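Local coordinates for putative NAD(P)H-flavin oxidoreductase (PDB 6WT2), which binds FMN and probably uses NAD(P)H to reduce nitro compounds such as chloramphenicol, at residues A[18-23]-A[209-214]; A[25-30]-A[80-85]; A[63-68]-A[186-191]; A[147-152]-A[196-201]. One frame throughout, in Å; residues are numbered along the deposited sequence. Where two conformers were deposited one is given.

Overall arrangement
From the N terminus, the loop after helix 9-16 enters first contact 1 (18-23) and then contact 2 (25-30). Helix 63-69 opens contact 3 before segment 80-85, leading into strand 85-92, closes contact 2, so contacts 2 and 3 cross; R66 bridges them. The long helix 138-162 then opens contact 4. Contact 3 closes at 186-191, just after helix 175-185, and contact 4 on strand 194-203, tying the long helix to the central sheet, so these two also cross, whereas contacts 2 and 4 follow in series. Contact 1 closes last, at 209-214, joining two loops at the FMN phosphate, and encloses the other three. Y25 of contact 2 meets T201 of contact 4.

Contact 1. Residues A[18-23]-A[209-214]; sequences NRKSCR and IATKAR. With FMN (flavin mononucleotide), chain G.
Two irregular segments, 18-23 and 209-214, pass each other with end-to-end directions 122° apart and come closest at K20 and T211, their CA atoms 6.8 Å from each other. K20 makes the direct link: extended beyond CG, its chain slides past I209 so that NZ donates to I209 O at 2.7 Å, in the carbonyl plane, and also to T211 OG1. Further along, the CD1 tip of I209 rests on C22 CB. Between the segments lies the FMN phosphate. R19 NH1 and NH2 both point at O1P, which S21 OG grips as a third donor at 2.8 Å. S21 N binds O2P almost straight (165°), and a water joins O2P to S21 O and K212 NZ. R214 NH2 holds O3P at 2.8 Å, leaving NH2 of R19 and NH2 of R214 only 3.5 Å apart, a crowding of like charge that the phosphate would offset. R23 reaches the other end of the cofactor, NE to flavin O2 at 2.8 Å and NH2 to N1, where it would favour negative charge on the reduced ring. With S46 O of the second subunit accepting from R214 NE, this is the phosphate-binding, intersubunit FMN site of nitroreductases.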
# COMPACT_ATOMS: atom_id res chain seq x y z
N ASN A 18 0.04 11.44 -13.90
CA ASN A 18 -1.15 11.06 -14.66
C ASN A 18 -2.24 10.53 -13.74
O ASN A 18 -3.43 10.66 -14.06
CB ASN A 18 -0.81 9.99 -15.70
CG ASN A 18 0.16 10.47 -16.77
OD1 ASN A 18 0.39 11.66 -16.93
ND2 ASN A 18 0.71 9.53 -17.53
N ARG A 19 -1.88 9.93 -12.60
CA ARG A 19 -2.87 9.21 -11.82
C ARG A 19 -3.77 10.17 -11.06
O ARG A 19 -3.30 10.97 -10.24
CB ARG A 19 -2.23 8.23 -10.84
CG ARG A 19 -3.23 7.12 -10.42
CD ARG A 19 -3.12 6.73 -8.93
NE ARG A 19 -2.97 7.92 -8.09
CZ ARG A 19 -3.98 8.63 -7.56
NH1 ARG A 19 -5.24 8.26 -7.75
NH2 ARG A 19 -3.71 9.71 -6.84
N LYS A 20 -5.06 10.10 -11.35
CA LYS A 20 -6.07 10.85 -10.64
C LYS A 20 -7.25 9.92 -10.44
O LYS A 20 -7.54 9.09 -11.31
CB LYS A 20 -6.51 12.10 -11.42
CG LYS A 20 -5.36 12.96 -11.92
CD LYS A 20 -5.86 14.07 -12.81
CE LYS A 20 -4.76 15.07 -13.14
NZ LYS A 20 -5.35 16.34 -13.63
N SER A 21 -7.91 10.02 -9.29
CA SER A 21 -9.06 9.15 -9.08
C SER A 21 -10.17 9.51 -10.05
O SER A 21 -10.57 10.68 -10.17
CB SER A 21 -9.55 9.24 -7.64
OG SER A 21 -8.62 8.61 -6.79
N CYS A 22 -10.66 8.50 -10.78
CA CYS A 22 -11.66 8.68 -11.82
C CYS A 22 -12.95 7.99 -11.41
O CYS A 22 -12.96 6.77 -11.19
CB CYS A 22 -11.15 8.12 -13.14
SG CYS A 22 -12.37 8.08 -14.47
N ARG A 23 -14.05 8.75 -11.34
CA ARG A 23 -15.33 8.17 -10.96
C ARG A 23 -16.24 7.88 -12.14
O ARG A 23 -17.24 7.17 -11.97
CB ARG A 23 -16.07 9.06 -9.96
CG ARG A 23 -15.51 8.95 -8.55
CD ARG A 23 -14.34 9.90 -8.35
NE ARG A 23 -13.81 9.81 -6.99
CZ ARG A 23 -12.93 10.66 -6.48
NH1 ARG A 23 -12.49 11.68 -7.21
NH2 ARG A 23 -12.48 10.50 -5.25
N ILE A 209 -10.20 15.52 -15.47
CA ILE A 209 -10.21 15.44 -14.02
C ILE A 209 -9.21 16.45 -13.48
O ILE A 209 -8.04 16.45 -13.89
CB ILE A 209 -9.86 14.02 -13.53
CG1 ILE A 209 -10.83 13.00 -14.13
CG2 ILE A 209 -9.85 13.97 -12.01
CD1 ILE A 209 -10.29 11.58 -14.09
N ALA A 210 -9.67 17.31 -12.57
CA ALA A 210 -8.77 18.27 -11.94
C ALA A 210 -7.83 17.58 -10.96
O ALA A 210 -8.23 16.66 -10.24
CB ALA A 210 -9.58 19.35 -11.22
N THR A 211 -6.58 18.04 -10.93
CA THR A 211 -5.61 17.56 -9.95
C THR A 211 -6.06 17.92 -8.55
O THR A 211 -6.44 19.06 -8.29
CB THR A 211 -4.24 18.17 -10.22
OG1 THR A 211 -3.86 17.94 -11.58
CG2 THR A 211 -3.20 17.55 -9.30
N LYS A 212 -6.02 16.95 -7.64
CA LYS A 212 -6.49 17.17 -6.27
C LYS A 212 -5.33 17.59 -5.36
O LYS A 212 -4.17 17.26 -5.62
CB LYS A 212 -7.17 15.90 -5.74
CG LYS A 212 -8.35 15.44 -6.61
CD LYS A 212 -9.29 16.61 -6.92
CE LYS A 212 -10.59 16.15 -7.56
NZ LYS A 212 -10.39 15.43 -8.85
N ALA A 213 -5.66 18.33 -4.31
CA ALA A 213 -4.65 18.94 -3.44
C ALA A 213 -3.98 17.90 -2.56
O ALA A 213 -4.51 16.81 -2.32
CB ALA A 213 -5.29 20.01 -2.55
N ARG A 214 -2.79 18.25 -2.08
CA ARG A 214 -2.10 17.49 -1.05
C ARG A 214 -1.55 18.47 -0.02
O ARG A 214 -1.27 19.64 -0.33
CB ARG A 214 -0.93 16.66 -1.63
CG ARG A 214 -1.37 15.52 -2.55
CD ARG A 214 -2.17 14.46 -1.80
NE ARG A 214 -2.37 13.27 -2.63
CZ ARG A 214 -3.32 13.17 -3.56
NH1 ARG A 214 -4.16 14.18 -3.77
NH2 ARG A 214 -3.43 12.05 -4.27
N1 FMN G . -12.93 7.49 -4.25
C2 FMN G . -14.26 7.27 -4.41
O2 FMN G . -14.90 8.04 -5.15
N3 FMN G . -14.89 6.24 -3.83
C4 FMN G . -14.28 5.39 -2.99
O4 FMN G . -14.85 4.38 -2.51
C4A FMN G . -12.84 5.58 -2.76
N5 FMN G . -12.19 4.82 -1.85
C5A FMN G . -10.84 4.94 -1.71
C6 FMN G . -10.14 3.95 -1.04
C7 FMN G . -8.76 4.07 -0.89
C7M FMN G . -7.97 3.01 -0.15
C8 FMN G . -8.05 5.22 -1.50
C8M FMN G . -6.54 5.27 -1.43
C9 FMN G . -8.74 6.17 -2.24
C9A FMN G . -10.11 6.03 -2.42
N10 FMN G . -10.83 6.97 -3.20
C10 FMN G . -12.21 6.78 -3.35
C1' FMN G . -10.14 8.07 -3.89
C2' FMN G . -9.79 9.23 -2.94
O2' FMN G . -10.97 10.02 -2.62
C3' FMN G . -8.69 10.04 -3.63
O3' FMN G . -7.53 9.20 -3.75
C4' FMN G . -8.26 11.32 -2.90
O4' FMN G . -9.39 12.17 -2.73
C5' FMN G . -7.17 12.04 -3.67
O5' FMN G . -7.61 12.36 -4.99
P FMN G . -6.73 11.85 -6.24
O1P FMN G . -6.59 10.38 -5.93
O2P FMN G . -7.48 12.14 -7.50
O3P FMN G . -5.39 12.53 -6.17
O HOH W 1 -9.68 12.88 -8.46

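Contact 2. Residues A[25-30]-A[80-85]; sequences YDAARK and LDTASH
A type I beta turn, D26 to R29, combined with an Asx turn shapes loop 25-30, which leans on segment 80-85 where the chain leaves the short, weakly bonded helix 79-82 for strand 85-92 of the central antiparallel sheet. At that entry S84 and H85 both face F202, a classic beta bulge. Within the loop, D26 OD1 accepts from A28 N at 3.0 Å, the donor lying above the carboxylate plane, while D26 O takes R29 N to close the turn. Y25 and T82 form the first point of contact. OG1 of T82 sits in the crowded position between its own N and carbonyl carbon (chi1 66°), in the plane of the Y25 ring at its edge, and receives a weak hydrogen bond from Y25 N at 3.4 Å. The methyl of A83 meets the same ring, CB lying 3.7 Å from Y25 CD2, and the far end of the tyrosine is fixed by T201, which bonds its OH. Beside this, A27 CB packs against T82. The K30 chain, bent at chi2 (-59°), brings NZ to two waters that span the segments: one, 2.7 Å from K30 NZ, also lies within bonding distance of T82 O and R29 O, and the other passes the link on to S84 O. R29 turns its guanidinium to Y204 in a cation-pi contact. S84 OG, anti to its backbone N and close against K30 CA, is bonded by I31 N and shares a hydrogen bond of 2.8 Å with H85 ND1 in the plane of the imidazole.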
# COMPACT_ATOMS: atom_id res chain seq x y z
N TYR A 25 -16.19 6.79 -16.25
CA TYR A 25 -15.40 6.27 -17.35
C TYR A 25 -16.20 6.33 -18.65
O TYR A 25 -17.42 6.47 -18.64
CB TYR A 25 -14.99 4.82 -17.09
CG TYR A 25 -14.09 4.64 -15.89
CD1 TYR A 25 -12.71 4.80 -16.01
CD2 TYR A 25 -14.61 4.29 -14.64
CE1 TYR A 25 -11.86 4.61 -14.91
CE2 TYR A 25 -13.78 4.10 -13.55
CZ TYR A 25 -12.40 4.26 -13.69
OH TYR A 25 -11.57 4.06 -12.62
N ASP A 26 -15.48 6.25 -19.76
CA ASP A 26 -16.09 6.08 -21.07
C ASP A 26 -16.57 4.64 -21.20
O ASP A 26 -15.77 3.72 -21.36
CB ASP A 26 -15.10 6.45 -22.17
CG ASP A 26 -15.72 6.42 -23.56
OD1 ASP A 26 -16.73 5.72 -23.78
OD2 ASP A 26 -15.18 7.11 -24.45
N ALA A 27 -17.89 4.44 -21.15
CA ALA A 27 -18.44 3.09 -21.14
C ALA A 27 -18.12 2.30 -22.41
O ALA A 27 -18.18 1.06 -22.39
CB ALA A 27 -19.96 3.15 -20.94
N ALA A 28 -17.80 2.96 -23.51
CA ALA A 28 -17.51 2.24 -24.74
C ALA A 28 -16.05 1.80 -24.86
O ALA A 28 -15.74 0.99 -25.74
CB ALA A 28 -17.89 3.10 -25.96
N ARG A 29 -15.15 2.28 -24.00
CA ARG A 29 -13.72 2.03 -24.15
C ARG A 29 -13.27 0.91 -23.21
O ARG A 29 -13.32 1.06 -21.99
CB ARG A 29 -12.93 3.31 -23.87
CG ARG A 29 -12.96 4.29 -25.03
CD ARG A 29 -11.58 4.39 -25.64
NE ARG A 29 -10.81 5.48 -25.06
CZ ARG A 29 -9.48 5.52 -24.98
NH1 ARG A 29 -8.75 4.50 -25.43
NH2 ARG A 29 -8.89 6.56 -24.45
N LYS A 30 -12.80 -0.19 -23.79
CA LYS A 30 -12.33 -1.34 -23.03
C LYS A 30 -10.80 -1.40 -23.04
O LYS A 30 -10.17 -1.18 -24.07
CB LYS A 30 -12.90 -2.65 -23.60
CG LYS A 30 -14.43 -2.68 -23.66
CD LYS A 30 -15.02 -2.50 -22.27
CE LYS A 30 -16.50 -2.19 -22.31
NZ LYS A 30 -17.00 -2.00 -20.92
N LEU A 80 -19.57 1.13 -11.71
CA LEU A 80 -19.97 -0.25 -11.97
C LEU A 80 -20.65 -0.40 -13.32
O LEU A 80 -20.60 -1.48 -13.93
CB LEU A 80 -20.87 -0.74 -10.84
CG LEU A 80 -20.07 -1.00 -9.56
CD1 LEU A 80 -20.97 -1.22 -8.36
CD2 LEU A 80 -19.16 -2.20 -9.77
N ASP A 81 -21.26 0.67 -13.83
CA ASP A 81 -21.86 0.65 -15.15
C ASP A 81 -20.88 1.01 -16.27
O ASP A 81 -21.10 0.61 -17.41
CB ASP A 81 -23.05 1.61 -15.21
CG ASP A 81 -24.13 1.26 -14.21
OD1 ASP A 81 -24.33 0.05 -13.97
OD2 ASP A 81 -24.77 2.19 -13.66
N THR A 82 -19.81 1.73 -15.97
CA THR A 82 -19.00 2.31 -17.03
C THR A 82 -17.55 1.86 -17.04
O THR A 82 -16.89 2.02 -18.07
CB THR A 82 -19.03 3.85 -16.95
OG1 THR A 82 -18.39 4.30 -15.74
CG2 THR A 82 -20.48 4.37 -17.00
N ALA A 83 -17.02 1.35 -15.93
CA ALA A 83 -15.61 0.98 -15.88
C ALA A 83 -15.32 -0.20 -16.81
O ALA A 83 -16.14 -1.11 -16.96
CB ALA A 83 -15.18 0.62 -14.45
N SER A 84 -14.14 -0.18 -17.43
CA SER A 84 -13.68 -1.32 -18.20
C SER A 84 -13.49 -2.54 -17.30
O SER A 84 -14.03 -3.62 -17.56
CB SER A 84 -12.39 -0.98 -18.93
OG SER A 84 -11.87 -2.12 -19.59
N HIS A 85 -12.70 -2.38 -16.24
CA HIS A 85 -12.36 -3.47 -15.35
C HIS A 85 -12.59 -3.07 -13.90
O HIS A 85 -12.49 -1.89 -13.54
CB HIS A 85 -10.90 -3.91 -15.53
CG HIS A 85 -10.64 -4.69 -16.79
ND1 HIS A 85 -10.73 -4.13 -18.04
CD2 HIS A 85 -10.28 -5.98 -16.97
CE1 HIS A 85 -10.44 -5.05 -18.95
NE2 HIS A 85 -10.16 -6.18 -18.33
O HOH W 2 -15.85 0.28 -20.15
O HOH W 3 -16.18 -4.22 -19.07

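Contact 3. Residues A[63-68]-A[186-191]; sequences PEIRQA and FGLFDA
NH2 of R66 is gripped by two hydrogen bonds, to Q61 OE1 and S84 O; NH1 of the same guanidinium bonds A83 O, and NE bonds V60 O. This buried arginine ties helix 63-69 to the sheet entry, while other residues of the helix turn to F186. I65 provides the centre of that contact: its CG1 stands over the middle of the F186 ring, 3.7 Å from the centroid and 2° off the normal, a CH-pi contact. The ring arrives from the C-terminal end of helix 175-185, where G187, with positive phi (57°), is the first residue to leave helical geometry, so the contact joins a helix end to the flank of a second helix in the alpha+beta nitroreductase fold. Two more residues of helix 63-69 meet the ring at its edge. CB of A68 lies 3.9 Å from F186 CE2, and the E64 carboxylate, its chain extended, crosses obliquely with OE1 3.6 Å from F186 CE1 and its plane 77° from that of the ring. Beside the root of the ring, I65 CD1 and L188 CD1 meet tip to tip at 4.2 Å, and A224 of the second subunit packs on both I65 and L188.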
# COMPACT_ATOMS: atom_id res chain seq x y z
N PRO A 63 -21.28 -8.59 -15.63
CA PRO A 63 -22.20 -7.53 -15.20
C PRO A 63 -23.29 -8.01 -14.23
O PRO A 63 -23.87 -7.18 -13.52
CB PRO A 63 -22.79 -7.01 -16.52
CG PRO A 63 -22.68 -8.20 -17.46
CD PRO A 63 -21.37 -8.84 -17.09
N GLU A 64 -23.61 -9.32 -14.19
CA GLU A 64 -24.53 -9.81 -13.16
C GLU A 64 -23.95 -9.60 -11.77
O GLU A 64 -24.67 -9.22 -10.84
CB GLU A 64 -24.84 -11.30 -13.36
CG GLU A 64 -25.83 -11.83 -12.30
CD GLU A 64 -25.91 -13.36 -12.22
OE1 GLU A 64 -25.00 -14.04 -12.73
OE2 GLU A 64 -26.91 -13.87 -11.66
N ILE A 65 -22.65 -9.83 -11.62
CA ILE A 65 -22.02 -9.62 -10.33
C ILE A 65 -21.94 -8.13 -10.04
O ILE A 65 -22.26 -7.68 -8.94
CB ILE A 65 -20.64 -10.29 -10.29
CG1 ILE A 65 -20.78 -11.79 -10.52
CG2 ILE A 65 -19.96 -10.03 -8.95
CD1 ILE A 65 -19.43 -12.52 -10.44
N ARG A 66 -21.55 -7.33 -11.04
CA ARG A 66 -21.48 -5.89 -10.82
C ARG A 66 -22.82 -5.33 -10.37
O ARG A 66 -22.89 -4.50 -9.45
CB ARG A 66 -21.00 -5.18 -12.08
CG ARG A 66 -19.54 -5.41 -12.41
CD ARG A 66 -19.13 -4.50 -13.55
NE ARG A 66 -17.77 -4.76 -13.99
CZ ARG A 66 -17.09 -3.94 -14.79
NH1 ARG A 66 -17.66 -2.81 -15.20
NH2 ARG A 66 -15.86 -4.25 -15.16
N GLN A 67 -23.91 -5.76 -11.01
CA GLN A 67 -25.23 -5.28 -10.61
C GLN A 67 -25.61 -5.78 -9.22
O GLN A 67 -26.32 -5.08 -8.49
CB GLN A 67 -26.27 -5.71 -11.63
CG GLN A 67 -26.11 -5.01 -12.96
CD GLN A 67 -26.56 -3.57 -12.91
OE1 GLN A 67 -25.96 -2.70 -13.54
NE2 GLN A 67 -27.63 -3.30 -12.17
N ALA A 68 -25.11 -6.96 -8.84
CA ALA A 68 -25.44 -7.51 -7.52
C ALA A 68 -24.79 -6.72 -6.39
O ALA A 68 -25.34 -6.65 -5.29
CB ALA A 68 -25.03 -8.97 -7.44
N PHE A 186 -21.86 -16.13 -5.28
CA PHE A 186 -21.20 -16.51 -6.53
C PHE A 186 -20.03 -17.47 -6.33
O PHE A 186 -19.40 -17.87 -7.32
CB PHE A 186 -20.74 -15.25 -7.28
CG PHE A 186 -21.89 -14.41 -7.78
CD1 PHE A 186 -22.65 -14.81 -8.87
CD2 PHE A 186 -22.24 -13.22 -7.13
CE1 PHE A 186 -23.71 -14.06 -9.33
CE2 PHE A 186 -23.31 -12.45 -7.57
CZ PHE A 186 -24.05 -12.87 -8.67
N GLY A 187 -19.74 -17.88 -5.10
CA GLY A 187 -18.77 -18.94 -4.85
C GLY A 187 -17.40 -18.68 -5.42
O GLY A 187 -16.75 -19.62 -5.90
N LEU A 188 -16.93 -17.43 -5.38
CA LEU A 188 -15.67 -17.08 -6.01
C LEU A 188 -14.47 -17.42 -5.14
O LEU A 188 -13.37 -17.62 -5.67
CB LEU A 188 -15.64 -15.59 -6.36
CG LEU A 188 -16.76 -15.11 -7.29
CD1 LEU A 188 -16.62 -13.62 -7.54
CD2 LEU A 188 -16.77 -15.89 -8.59
N PHE A 189 -14.65 -17.48 -3.82
CA PHE A 189 -13.55 -17.82 -2.93
C PHE A 189 -14.10 -18.38 -1.63
O PHE A 189 -15.27 -18.20 -1.31
CB PHE A 189 -12.62 -16.62 -2.67
CG PHE A 189 -13.30 -15.45 -1.98
CD1 PHE A 189 -13.34 -15.36 -0.59
CD2 PHE A 189 -13.88 -14.44 -2.73
CE1 PHE A 189 -13.96 -14.29 0.04
CE2 PHE A 189 -14.49 -13.35 -2.11
CZ PHE A 189 -14.54 -13.28 -0.72
N ASP A 190 -13.22 -19.07 -0.89
CA ASP A 190 -13.54 -19.60 0.43
C ASP A 190 -13.38 -18.50 1.47
O ASP A 190 -12.25 -18.08 1.77
CB ASP A 190 -12.62 -20.79 0.72
CG ASP A 190 -12.95 -21.48 2.03
OD1 ASP A 190 -13.56 -20.86 2.92
OD2 ASP A 190 -12.58 -22.66 2.16
N ALA A 191 -14.50 -18.06 2.05
CA ALA A 191 -14.46 -16.95 3.01
C ALA A 191 -13.77 -17.33 4.32
O ALA A 191 -13.46 -16.43 5.11
CB ALA A 191 -15.87 -16.45 3.30

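Contact 4. Residues A[147-152]-A[196-201]; sequences RQTYIA and VSVAAT. With FMN (flavin mononucleotide), chain K.
One face of the Y150 ring carries V198, whose CG1 lies 4.0 Å from Y150 CE2, and S197 OG sits at the ring's edge near its plane, 3.6 Å from CE2. V198 crosses the phenol obliquely, with CB 3.7 Å from Y150 CZ, while the hydroxyl runs on to E171 and bonds its OE2. A second, shorter link is polar: S197 OG, anti to its backbone N (chi1 176°), donates to T149 OG1 at 2.7 Å. T149 OG1 occupies the crowded position between its backbone N and carbonyl carbon, and is bonded in turn to the helix carbonyl of C146, so the buried T149 hydroxyl links the serine to a carbonyl of its own helix. S197 and V198 both turn toward the helix although they are neighbours in a strand; the psi of -54° at S197 and the pairing of both residues with F89 are as in a classic beta bulge. Helix 147-152 runs nearly parallel to strand 196-201, at 16° and an axis distance of 8.3 Å. On another flank of the helix, Q148 OE1 lies 3.4 Å from C7M and I151 CD1 3.5 Å from C8M of the flavin held mainly by the second subunit, whereas Y150 touches the other FMN. A long helix packed on the central sheet and reaching both cofactors is characteristic of the dimeric nitroreductase fold, with its FMN sites at the subunit interface.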
# COMPACT_ATOMS: atom_id res chain seq x y z
N ARG A 147 -2.65 -4.85 4.68
CA ARG A 147 -1.66 -3.81 4.41
C ARG A 147 -0.84 -4.15 3.17
O ARG A 147 -0.60 -3.29 2.31
CB ARG A 147 -0.72 -3.61 5.61
CG ARG A 147 -1.38 -3.10 6.88
CD ARG A 147 -0.36 -3.17 8.01
NE ARG A 147 -0.87 -2.67 9.28
CZ ARG A 147 -0.09 -2.10 10.20
NH1 ARG A 147 1.21 -1.97 9.97
NH2 ARG A 147 -0.61 -1.66 11.34
N GLN A 148 -0.39 -5.41 3.06
CA GLN A 148 0.38 -5.81 1.89
C GLN A 148 -0.41 -5.58 0.60
O GLN A 148 0.15 -5.12 -0.40
CB GLN A 148 0.81 -7.28 2.00
CG GLN A 148 1.27 -7.76 3.40
CD GLN A 148 2.41 -6.92 3.98
OE1 GLN A 148 3.39 -6.61 3.29
NE2 GLN A 148 2.30 -6.58 5.26
N THR A 149 -1.72 -5.86 0.61
CA THR A 149 -2.51 -5.71 -0.61
C THR A 149 -2.59 -4.26 -1.07
O THR A 149 -2.82 -4.02 -2.26
CB THR A 149 -3.92 -6.26 -0.43
OG1 THR A 149 -4.69 -5.39 0.41
CG2 THR A 149 -3.89 -7.67 0.16
N TYR A 150 -2.41 -3.31 -0.17
CA TYR A 150 -2.44 -1.91 -0.57
C TYR A 150 -1.16 -1.51 -1.31
O TYR A 150 -1.17 -0.52 -2.05
CB TYR A 150 -2.68 -1.01 0.64
CG TYR A 150 -4.14 -0.87 1.06
CD1 TYR A 150 -4.77 0.38 1.06
CD2 TYR A 150 -4.88 -1.96 1.48
CE1 TYR A 150 -6.10 0.52 1.45
CE2 TYR A 150 -6.21 -1.83 1.87
CZ TYR A 150 -6.81 -0.59 1.85
OH TYR A 150 -8.13 -0.47 2.24
N ILE A 151 -0.07 -2.26 -1.12
CA ILE A 151 1.11 -2.08 -1.95
C ILE A 151 0.79 -2.45 -3.39
O ILE A 151 1.07 -1.70 -4.33
CB ILE A 151 2.28 -2.92 -1.43
CG1 ILE A 151 2.56 -2.62 0.04
CG2 ILE A 151 3.51 -2.72 -2.31
CD1 ILE A 151 3.68 -3.50 0.60
N ALA A 152 0.21 -3.64 -3.59
CA ALA A 152 -0.18 -4.07 -4.93
C ALA A 152 -1.18 -3.10 -5.54
O ALA A 152 -1.07 -2.76 -6.72
CB ALA A 152 -0.78 -5.47 -4.88
N VAL A 196 -12.22 -9.74 2.05
CA VAL A 196 -12.15 -8.58 1.17
C VAL A 196 -11.34 -7.47 1.83
O VAL A 196 -11.52 -7.15 3.00
CB VAL A 196 -13.56 -8.11 0.79
CG1 VAL A 196 -13.49 -6.74 0.13
CG2 VAL A 196 -14.22 -9.15 -0.15
N SER A 197 -10.43 -6.89 1.05
CA SER A 197 -9.47 -5.89 1.52
C SER A 197 -9.77 -4.49 1.01
O SER A 197 -9.86 -3.54 1.80
CB SER A 197 -8.06 -6.30 1.08
OG SER A 197 -7.13 -5.30 1.44
N VAL A 198 -9.91 -4.35 -0.31
CA VAL A 198 -10.05 -3.07 -1.01
C VAL A 198 -10.42 -3.39 -2.45
O VAL A 198 -10.30 -4.54 -2.89
CB VAL A 198 -8.73 -2.25 -0.91
CG1 VAL A 198 -7.63 -2.96 -1.70
CG2 VAL A 198 -8.92 -0.77 -1.34
N ALA A 199 -10.89 -2.39 -3.20
CA ALA A 199 -11.22 -2.58 -4.61
C ALA A 199 -10.59 -1.45 -5.43
O ALA A 199 -10.12 -0.45 -4.88
CB ALA A 199 -12.74 -2.64 -4.85
N ALA A 200 -10.57 -1.64 -6.75
CA ALA A 200 -10.11 -0.61 -7.67
C ALA A 200 -10.85 -0.76 -8.99
O ALA A 200 -11.09 -1.87 -9.44
CB ALA A 200 -8.61 -0.70 -7.92
N THR A 201 -11.18 0.37 -9.62
CA THR A 201 -11.72 0.39 -10.97
C THR A 201 -10.63 0.84 -11.94
O THR A 201 -9.71 1.56 -11.56
CB THR A 201 -12.94 1.31 -11.06
OG1 THR A 201 -12.58 2.66 -10.70
CG2 THR A 201 -14.04 0.84 -10.12
N1 FMN K . 12.97 -7.46 4.06
C2 FMN K . 13.89 -7.46 5.07
O2 FMN K . 15.02 -7.91 4.83
N3 FMN K . 13.58 -7.12 6.34
C4 FMN K . 12.36 -6.66 6.68
O4 FMN K . 12.11 -6.25 7.83
C4A FMN K . 11.34 -6.57 5.62
N5 FMN K . 10.06 -6.28 5.93
C5A FMN K . 9.17 -6.10 4.94
C6 FMN K . 7.98 -5.43 5.22
C7 FMN K . 7.05 -5.29 4.20
C7M FMN K . 5.76 -4.56 4.48
C8 FMN K . 7.42 -5.63 2.80
C8M FMN K . 6.48 -5.36 1.65
C9 FMN K . 8.61 -6.29 2.53
C9A FMN K . 9.53 -6.44 3.53
N10 FMN K . 10.78 -7.02 3.24
C10 FMN K . 11.71 -7.10 4.29
C1' FMN K . 11.16 -7.39 1.87
C2' FMN K . 10.50 -8.72 1.45
O2' FMN K . 11.20 -9.81 2.05
C3' FMN K . 10.57 -8.82 -0.06
O3' FMN K . 9.74 -7.80 -0.61
C4' FMN K . 10.10 -10.17 -0.59
O4' FMN K . 10.93 -11.18 0.01
C5' FMN K . 10.22 -10.22 -2.10
O5' FMN K . 11.53 -9.79 -2.48
P FMN K . 11.68 -8.60 -3.56
O1P FMN K . 10.89 -9.06 -4.75
O2P FMN K . 13.16 -8.45 -3.75
O3P FMN K . 11.06 -7.43 -2.81